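Local coordinates for uncharacterized protein (Thermus thermophilus HB8, PDB 6SCE) that acts as a type III CRISPR defence DNA nuclease activated by cyclic oligoadenylate, probably sensed through its CARF domains, at residues 3-8 with 30-35; 114-119 with 182-187; 151-156 with 174-179. One frame throughout, in Å; residues are numbered along the deposited sequence.

Overall arrangement
The three contacts lie at increasing distance from interaction 1. Interaction 1 pairs two neighbouring strands within the N-terminal sheet, partly buried, through backbone hydrogen bonds and apolar side chains. Interaction 2 is a buried contact and joins different elements: a loop of the same sheet and the tip of a hairpin in the next, six-stranded sheet, with waters and an arginine as mediators. Interaction 3 lies at the surface, linking two loops of the second sheet through a salt bridge and one water; in sequence it is nested inside the loop that interaction 2 closes. Centres of 2 and 3 are about 21 Å apart, those of 1 and 3 about 34 Å.

Interaction 1 of 3, residues 3-8 with 30-35; sequences APVYLC and RVAKAV
Residues 3-8 and 30-35 bring together the two parallel strands of a beta-alpha-beta unit (strand 5-10, helix 15-28, strand 33-38) in a Rossmann-like sheet, consistent with the CARF domains that sense cyclic oligoadenylate. The short axes of 5-8 and 33-35 approach to 4.7 Å at 18°, as parallel neighbours do. Tyr6 pairs with Ala34 and Leu7 with Val35, the side chains of each pair leaving the sheet on the same face. On the face of Val5, Leu7, Lys33 and Val35, the leucine and the second valine lie side by side. Leu7 CG is anti to its carbonyl carbon (chi1 -59°), and its CD2 branch leans across to Val35 CB at 3.7 Å. Val35 CG2, anti to its own carbonyl carbon, touches this same leucine methyl and meets Val5 CG1 at 4.3 Å, closing an apolar patch. Lys33 starts in the crowded position, CG between backbone N and carbonyl carbon (chi1 61°), which lays that carbon alongside both Val5 methyls; the extended remainder carries NZ to a long, weak ion pair with Glu65.

On the other face, with Ala34, Tyr6 CG is anti to the backbone N. Its ring offers an edge to Ala34 CB, 4.0 Å from CD2, while Cys8 CB lies over one face, displaced toward the rim. The phenol end leads away from 30-35, and hydrogen bonds of its OH with Ala17 O and Asn84 ND2 limit its swing.

Backbone bonds complete the evidence for parallel pairing. Tyr6 N gives to Lys33 O at 3.1 Å, Val35 N to Tyr6 O at 2.8 Å, and Cys8 N, more bent, to Val35 O at 2.9 Å. Further toward the N-terminal ends, Ala32 N gives to Pro4 O at 2.8 Å, nearly along the C=O axis.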
loop_
_atom_site.group_PDB
_atom_site.type_symbol
_atom_site.label_atom_id
_atom_site.label_comp_id
_atom_site.label_asym_id
_atom_site.label_seq_id
_atom_site.Cartn_x
_atom_site.Cartn_y
_atom_site.Cartn_z
ATOM N N ALA A 3 16.159 29.003 22.311
ATOM C CA ALA A 3 15.438 27.679 22.276
ATOM C C ALA A 3 15.507 27.083 20.863
ATOM O O ALA A 3 15.502 27.815 19.873
ATOM C CB ALA A 3 13.991 27.827 22.714
ATOM N N PRO A 4 15.553 25.754 20.763
ATOM C CA PRO A 4 15.670 25.119 19.432
ATOM C C PRO A 4 14.394 25.228 18.590
ATOM O O PRO A 4 13.295 25.464 19.128
ATOM C CB PRO A 4 15.972 23.673 19.790
ATOM C CG PRO A 4 15.181 23.482 21.039
ATOM C CD PRO A 4 15.425 24.748 21.818
ATOM N N VAL A 5 14.540 25.056 17.270
ATOM C CA VAL A 5 13.413 25.099 16.362
ATOM C C VAL A 5 13.241 23.679 15.794
ATOM O O VAL A 5 14.213 22.993 15.496
ATOM C CB VAL A 5 13.595 26.145 15.245
ATOM C CG1 VAL A 5 12.557 25.999 14.157
ATOM C CG2 VAL A 5 13.538 27.566 15.827
ATOM N N TYR A 6 11.995 23.253 15.719
ATOM C CA TYR A 6 11.642 21.958 15.161
ATOM C C TYR A 6 11.253 22.155 13.741
ATOM O O TYR A 6 10.288 22.842 13.463
ATOM C CB TYR A 6 10.472 21.359 15.948
ATOM C CG TYR A 6 10.050 19.957 15.575
ATOM C CD1 TYR A 6 10.974 18.951 15.364
ATOM C CD2 TYR A 6 8.714 19.639 15.491
ATOM C CE1 TYR A 6 10.567 17.651 15.060
ATOM C CE2 TYR A 6 8.300 18.348 15.193
ATOM C CZ TYR A 6 9.219 17.371 14.969
ATOM O OH TYR A 6 8.765 16.088 14.715
ATOM N N LEU A 7 11.988 21.508 12.837
ATOM C CA LEU A 7 11.667 21.467 11.397
ATOM C C LEU A 7 11.207 20.054 11.025
ATOM O O LEU A 7 11.919 19.096 11.278
ATOM C CB LEU A 7 12.921 21.778 10.573
ATOM C CG LEU A 7 13.570 23.162 10.857
ATOM C CD1 LEU A 7 14.688 23.416 9.877
ATOM C CD2 LEU A 7 12.578 24.289 10.822
ATOM N N CYS A 8 10.050 19.930 10.401
ATOM C CA CYS A 8 9.408 18.607 10.295
ATOM C C CYS A 8 8.621 18.427 9.010
ATOM O O CYS A 8 7.649 19.128 8.751
ATOM C CB CYS A 8 8.498 18.454 11.504
ATOM S SG CYS A 8 7.748 16.823 11.757
ATOM N N ARG A 30 11.924 23.220 25.891
ATOM C CA ARG A 30 10.891 23.898 25.183
ATOM C C ARG A 30 11.361 24.374 23.797
ATOM O O ARG A 30 12.449 24.942 23.702
ATOM C CB ARG A 30 10.437 25.080 26.026
ATOM C CG ARG A 30 9.249 25.797 25.451
ATOM C CD ARG A 30 8.810 26.914 26.396
ATOM N NE ARG A 30 8.291 28.027 25.622
ATOM C CZ ARG A 30 9.047 28.926 25.002
ATOM N NH1 ARG A 30 10.370 28.884 25.087
ATOM N NH2 ARG A 30 8.469 29.885 24.296
ATOM N N VAL A 31 10.555 24.190 22.740
ATOM C CA VAL A 31 10.959 24.652 21.407
ATOM C C VAL A 31 10.442 26.063 21.170
ATOM O O VAL A 31 9.352 26.393 21.598
ATOM C CB VAL A 31 10.523 23.703 20.213
ATOM C CG1 VAL A 31 10.789 22.247 20.552
ATOM C CG2 VAL A 31 9.092 23.922 19.811
ATOM N N ALA A 32 11.192 26.872 20.427
ATOM C CA ALA A 32 10.739 28.224 20.088
ATOM C C ALA A 32 9.534 28.170 19.173
ATOM O O ALA A 32 8.598 28.965 19.299
ATOM C CB ALA A 32 11.873 29.028 19.439
ATOM N N LYS A 33 9.543 27.226 18.233
ATOM C CA LYS A 33 8.436 27.091 17.307
ATOM C C LYS A 33 8.661 25.833 16.478
ATOM O O LYS A 33 9.739 25.262 16.508
ATOM C CB LYS A 33 8.329 28.295 16.360
ATOM C CG LYS A 33 9.553 28.495 15.484
ATOM C CD LYS A 33 9.329 29.570 14.431
ATOM C CE LYS A 33 10.589 29.743 13.595
ATOM N NZ LYS A 33 10.384 30.740 12.512
ATOM N N ALA A 34 7.638 25.422 15.769
ATOM C CA ALA A 34 7.763 24.256 14.888
ATOM C C ALA A 34 7.388 24.724 13.507
ATOM O O ALA A 34 6.472 25.511 13.350
ATOM C CB ALA A 34 6.835 23.143 15.330
ATOM N N VAL A 35 8.121 24.251 12.510
ATOM C CA VAL A 35 7.813 24.548 11.134
ATOM C C VAL A 35 7.519 23.218 10.441
ATOM O O VAL A 35 8.354 22.320 10.459
ATOM C CB VAL A 35 9.005 25.247 10.427
ATOM C CG1 VAL A 35 8.653 25.590 8.991
ATOM C CG2 VAL A 35 9.442 26.513 11.165
#

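Interaction 2 of 3, residues 114-119 with 182-187; sequences RALEAP and VVHRGL
Water carries much of the polar chemistry where residues 114-119, the loop between strands 105-111 and 120-125, meet the hairpin tip at 182-187. Each side has its own turn: type II from Arg114 to Glu117, and type I' from His184 to Leu187, the latter closing the two-residue tip of the hairpin 179-184/187-192, with Leu187 N bonded to His184 O. One water donates to Leu116 O at 2.7 Å and lies in the ring plane beside His184 NE2 at 3.0 Å. The same water accepts from Arg185 NH1 at 3.1 Å, in the plane of the guanidinium. A second water donates to His184 O at 2.6 Å and, more distantly, to Glu117 O, tying backbone to backbone.

The charged side chain acts largely as a flat plate. Arg185 CG is anti to its carbonyl carbon, and a bend at chi3 (69°) turns the guanidinium over the loop backbone. Ala118 N stands 3.5 Å above its centre, with Glu117 CA nearer the rim of that face. NH2 is taken by a salt bridge to Glu134, while Glu117 OE1 pairs instead with Arg120.

Carbon contacts fill the remainder. Ala118 CA-H points almost straight at Arg185 O, 3.3 Å from CA with 167° at the hydrogen, and Pro119 CD crowds the same oxygen. Leu187 CD1 packs against Glu117 O at 3.5 Å, and Leu116 CD2 approaches the His184 ring obliquely.

The contact comes within about 4 Å, nearest atoms, of the bound nucleic acid. Its chemistry implies a hydrated joint between two sheets, in which backbone carbonyls of both segments accept from bridging waters and the arginine charge is probably offset in part by Glu134.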
loop_
_atom_site.group_PDB
_atom_site.type_symbol
_atom_site.label_atom_id
_atom_site.label_comp_id
_atom_site.label_asym_id
_atom_site.label_seq_id
_atom_site.Cartn_x
_atom_site.Cartn_y
_atom_site.Cartn_z
ATOM N N ARG A 114 8.508 -2.023 13.406
ATOM C CA ARG A 114 8.573 -3.409 13.894
ATOM C C ARG A 114 7.530 -3.658 14.999
ATOM O O ARG A 114 7.521 -2.987 16.035
ATOM C CB ARG A 114 9.998 -3.711 14.381
ATOM C CG ARG A 114 10.161 -5.056 15.108
ATOM C CD ARG A 114 9.850 -6.292 14.288
ATOM N NE ARG A 114 10.685 -6.549 13.104
ATOM C CZ ARG A 114 11.931 -7.012 13.085
ATOM N NH1 ARG A 114 12.608 -7.261 14.211
ATOM N NH2 ARG A 114 12.515 -7.234 11.917
ATOM N N ALA A 115 6.626 -4.590 14.740
ATOM C CA ALA A 115 5.555 -4.926 15.654
ATOM C C ALA A 115 6.083 -5.312 17.019
ATOM O O ALA A 115 7.113 -5.989 17.117
ATOM C CB ALA A 115 4.705 -6.076 15.089
ATOM N N LEU A 116 5.380 -4.828 18.036
ATOM C CA LEU A 116 5.650 -5.037 19.445
ATOM C C LEU A 116 6.920 -4.406 19.986
ATOM O O LEU A 116 7.292 -4.658 21.131
ATOM C CB LEU A 116 5.613 -6.540 19.796
ATOM C CG LEU A 116 4.267 -7.231 19.657
ATOM C CD1 LEU A 116 4.402 -8.673 20.128
ATOM C CD2 LEU A 116 3.184 -6.532 20.439
ATOM N N GLU A 117 7.597 -3.570 19.200
ATOM C CA GLU A 117 8.731 -2.806 19.730
ATOM C C GLU A 117 8.353 -1.361 19.960
ATOM O O GLU A 117 7.394 -0.887 19.376
ATOM C CB GLU A 117 9.890 -2.869 18.776
ATOM C CG GLU A 117 10.638 -4.190 18.850
ATOM C CD GLU A 117 12.009 -4.109 18.216
ATOM O OE1 GLU A 117 12.429 -3.004 17.821
ATOM O OE2 GLU A 117 12.653 -5.170 18.086
ATOM N N ALA A 118 9.092 -0.649 20.796
ATOM C CA ALA A 118 8.919 0.791 20.869
ATOM C C ALA A 118 9.589 1.381 19.632
ATOM O O ALA A 118 10.560 0.806 19.110
ATOM C CB ALA A 118 9.558 1.370 22.121
ATOM N N PRO A 119 9.108 2.536 19.178
ATOM C CA PRO A 119 9.823 3.218 18.069
ATOM C C PRO A 119 11.244 3.591 18.452
ATOM O O PRO A 119 11.551 3.678 19.650
ATOM C CB PRO A 119 9.013 4.492 17.845
ATOM C CG PRO A 119 7.695 4.230 18.467
ATOM C CD PRO A 119 7.939 3.299 19.624
ATOM N N VAL A 182 -5.742 -0.908 20.808
ATOM C CA VAL A 182 -4.702 -1.147 21.778
ATOM C C VAL A 182 -3.473 -0.290 21.405
ATOM O O VAL A 182 -3.057 -0.247 20.246
ATOM C CB VAL A 182 -4.320 -2.662 21.841
ATOM C CG1 VAL A 182 -3.292 -2.955 22.915
ATOM C CG2 VAL A 182 -5.572 -3.518 22.093
ATOM N N VAL A 183 -2.926 0.401 22.385
ATOM C CA VAL A 183 -1.635 1.119 22.235
ATOM C C VAL A 183 -0.606 0.478 23.122
ATOM O O VAL A 183 -0.760 0.386 24.340
ATOM C CB VAL A 183 -1.765 2.614 22.501
ATOM C CG1 VAL A 183 -0.403 3.289 22.439
ATOM C CG2 VAL A 183 -2.730 3.227 21.494
ATOM N N HIS A 184 0.434 -0.017 22.493
ATOM C CA HIS A 184 1.502 -0.710 23.175
ATOM C C HIS A 184 2.832 -0.183 22.694
ATOM O O HIS A 184 3.111 -0.216 21.482
ATOM C CB HIS A 184 1.431 -2.185 22.875
ATOM C CG HIS A 184 2.491 -2.973 23.566
ATOM N ND1 HIS A 184 2.517 -3.141 24.935
ATOM C CD2 HIS A 184 3.567 -3.631 23.082
ATOM C CE1 HIS A 184 3.575 -3.860 25.261
ATOM N NE2 HIS A 184 4.217 -4.188 24.154
ATOM N N ARG A 185 3.612 0.345 23.647
ATOM C CA ARG A 185 4.945 0.897 23.429
ATOM C C ARG A 185 4.927 1.876 22.237
ATOM O O ARG A 185 5.770 1.821 21.353
ATOM C CB ARG A 185 5.994 -0.197 23.245
ATOM C CG ARG A 185 6.082 -1.136 24.463
ATOM C CD ARG A 185 7.067 -2.275 24.271
ATOM N NE ARG A 185 8.445 -1.808 24.234
ATOM C CZ ARG A 185 9.490 -2.521 23.790
ATOM N NH1 ARG A 185 9.351 -3.772 23.351
ATOM N NH2 ARG A 185 10.705 -1.979 23.785
ATOM N N GLY A 186 3.921 2.725 22.228
ATOM C CA GLY A 186 3.846 3.792 21.241
ATOM C C GLY A 186 3.227 3.469 19.902
ATOM O O GLY A 186 3.195 4.347 19.044
ATOM N N LEU A 187 2.738 2.242 19.706
ATOM C CA LEU A 187 2.163 1.846 18.438
ATOM C C LEU A 187 0.724 1.369 18.581
ATOM O O LEU A 187 0.346 0.821 19.645
ATOM C CB LEU A 187 3.014 0.757 17.787
ATOM C CG LEU A 187 4.447 1.106 17.385
ATOM C CD1 LEU A 187 5.085 -0.168 16.852
ATOM C CD2 LEU A 187 4.429 2.221 16.366
HETATM O O HOH W 1 6.783 -5.564 23.576
HETATM O O HOH W 2 4.416 -1.986 20.059
#

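Interaction 3 of 3, residues 151-156 with 174-179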
loop_
_atom_site.group_PDB
_atom_site.type_symbol
_atom_site.label_atom_id
_atom_site.label_comp_id
_atom_site.label_asym_id
_atom_site.label_seq_id
_atom_site.Cartn_x
_atom_site.Cartn_y
_atom_site.Cartn_z
ATOM N N LEU A 151 -12.033 11.801 14.397
ATOM C CA LEU A 151 -12.904 10.943 13.607
ATOM C C LEU A 151 -14.306 10.781 14.258
ATOM O O LEU A 151 -15.124 10.030 13.756
ATOM C CB LEU A 151 -12.283 9.555 13.444
ATOM C CG LEU A 151 -11.053 9.394 12.541
ATOM C CD1 LEU A 151 -10.427 8.021 12.725
ATOM C CD2 LEU A 151 -11.400 9.620 11.088
ATOM N N GLY A 152 -14.544 11.438 15.385
ATOM C CA GLY A 152 -15.825 11.365 16.084
ATOM C C GLY A 152 -16.057 10.031 16.782
ATOM O O GLY A 152 -17.203 9.622 16.986
ATOM N N GLU A 153 -14.984 9.342 17.154
ATOM C CA GLU A 153 -15.106 8.031 17.770
ATOM C C GLU A 153 -15.024 8.207 19.267
ATOM O O GLU A 153 -13.965 8.595 19.799
ATOM C CB GLU A 153 -13.981 7.081 17.324
ATOM C CG GLU A 153 -13.978 6.743 15.844
ATOM C CD GLU A 153 -15.122 5.832 15.407
ATOM O OE1 GLU A 153 -15.797 5.210 16.253
ATOM O OE2 GLU A 153 -15.358 5.760 14.191
ATOM N N ALA A 154 -16.127 7.905 19.957
ATOM C CA ALA A 154 -16.102 7.850 21.397
ATOM C C ALA A 154 -15.363 6.598 21.841
ATOM O O ALA A 154 -15.301 5.592 21.138
ATOM C CB ALA A 154 -17.526 7.887 21.982
ATOM N N TRP A 155 -14.766 6.667 23.014
ATOM C CA TRP A 155 -13.994 5.562 23.499
ATOM C C TRP A 155 -13.982 5.532 24.995
ATOM O O TRP A 155 -14.243 6.540 25.635
ATOM C CB TRP A 155 -12.576 5.650 22.941
ATOM C CG TRP A 155 -11.918 6.927 23.297
ATOM C CD1 TRP A 155 -12.071 8.135 22.682
ATOM C CD2 TRP A 155 -11.034 7.131 24.369
ATOM N NE1 TRP A 155 -11.312 9.074 23.289
ATOM C CE2 TRP A 155 -10.671 8.496 24.349
ATOM C CE3 TRP A 155 -10.509 6.306 25.344
ATOM C CZ2 TRP A 155 -9.807 9.042 25.262
ATOM C CZ3 TRP A 155 -9.630 6.849 26.250
ATOM C CH2 TRP A 155 -9.292 8.207 26.208
ATOM N N GLU A 156 -13.684 4.364 25.536
ATOM C CA GLU A 156 -13.509 4.183 26.968
ATOM C C GLU A 156 -12.435 3.162 27.238
ATOM O O GLU A 156 -12.295 2.159 26.496
ATOM C CB GLU A 156 -14.823 3.748 27.603
ATOM C CG GLU A 156 -15.391 2.480 27.015
ATOM C CD GLU A 156 -16.756 2.170 27.574
ATOM O OE1 GLU A 156 -16.916 1.058 28.134
ATOM O OE2 GLU A 156 -17.636 3.060 27.477
ATOM N N PRO A 174 -17.390 2.320 21.631
ATOM C CA PRO A 174 -18.764 1.787 21.641
ATOM C C PRO A 174 -19.435 1.844 20.270
ATOM O O PRO A 174 -20.239 0.983 19.971
ATOM C CB PRO A 174 -19.469 2.685 22.662
ATOM C CG PRO A 174 -18.368 3.017 23.638
ATOM C CD PRO A 174 -17.190 3.295 22.723
ATOM N N GLY A 175 -19.063 2.809 19.435
ATOM C CA GLY A 175 -19.551 2.892 18.061
ATOM C C GLY A 175 -18.918 1.950 17.039
ATOM O O GLY A 175 -19.242 2.032 15.860
ATOM N N ARG A 176 -17.983 1.095 17.462
ATOM C CA ARG A 176 -17.278 0.198 16.530
ATOM C C ARG A 176 -17.205 -1.165 17.128
ATOM O O ARG A 176 -16.246 -1.508 17.812
ATOM C CB ARG A 176 -15.851 0.661 16.244
ATOM C CG ARG A 176 -15.735 2.040 15.639
ATOM C CD ARG A 176 -15.400 1.986 14.182
ATOM N NE ARG A 176 -15.996 3.105 13.477
ATOM C CZ ARG A 176 -16.115 3.175 12.161
ATOM N NH1 ARG A 176 -15.670 2.181 11.387
ATOM N NH2 ARG A 176 -16.686 4.245 11.618
ATOM N N GLU A 177 -18.214 -1.974 16.817
ATOM C CA GLU A 177 -18.309 -3.342 17.307
ATOM C C GLU A 177 -17.135 -4.166 16.762
ATOM O O GLU A 177 -16.681 -3.919 15.661
ATOM C CB GLU A 177 -19.646 -3.904 16.795
ATOM C CG GLU A 177 -20.018 -5.300 17.234
ATOM C CD GLU A 177 -21.303 -5.778 16.563
ATOM O OE1 GLU A 177 -21.912 -4.990 15.799
ATOM O OE2 GLU A 177 -21.696 -6.945 16.801
ATOM N N GLY A 178 -16.646 -5.115 17.537
ATOM C CA GLY A 178 -15.768 -6.168 16.989
ATOM C C GLY A 178 -14.274 -5.989 17.164
ATOM O O GLY A 178 -13.491 -6.872 16.820
ATOM N N GLY A 179 -13.864 -4.850 17.715
ATOM C CA GLY A 179 -12.462 -4.590 17.926
ATOM C C GLY A 179 -12.166 -3.839 19.192
ATOM O O GLY A 179 -13.059 -3.227 19.813
HETATM O O HOH W 3 -17.083 4.870 19.418
#
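Two irregular loops face each other with Trp155 and Pro174 CA atoms 6.4 Å apart: 151-156 leaves helix 140-148 through a Schellman motif whose C-prime residue is Gly152, and 174-179, which turns back through a type II beta turn from Arg176 to Gly179, links two antiparallel strands of the six-stranded sheet. A water bridges the backbones, donating to Ala154 O at 2.6 Å and accepting from Gly175 N at 2.9 Å; its bond to Glu153 OE1 is weak.

Glu153 folds at chi2 (-71°), bringing its carboxylate across to Arg176, whose chain is bent at chi2 and chi3. The two side chains cross at about a right angle, with carboxylate and guanidinium planes 77° apart, so the groups do not lie flat together, and the bridge runs through NE. OE2 also has a salt bridge to Arg218 of helix 206-220, so two positive groups share this oxygen.

Beside this, Pro174 sets CD against Ala154 O at 3.4 Å, and its CG lies near Glu156 OE2. The bridge itself runs from Arg176 NE to Glu153 OE2 at 2.8 Å, a weak hydrogen bond bent to 124° at the hydrogen.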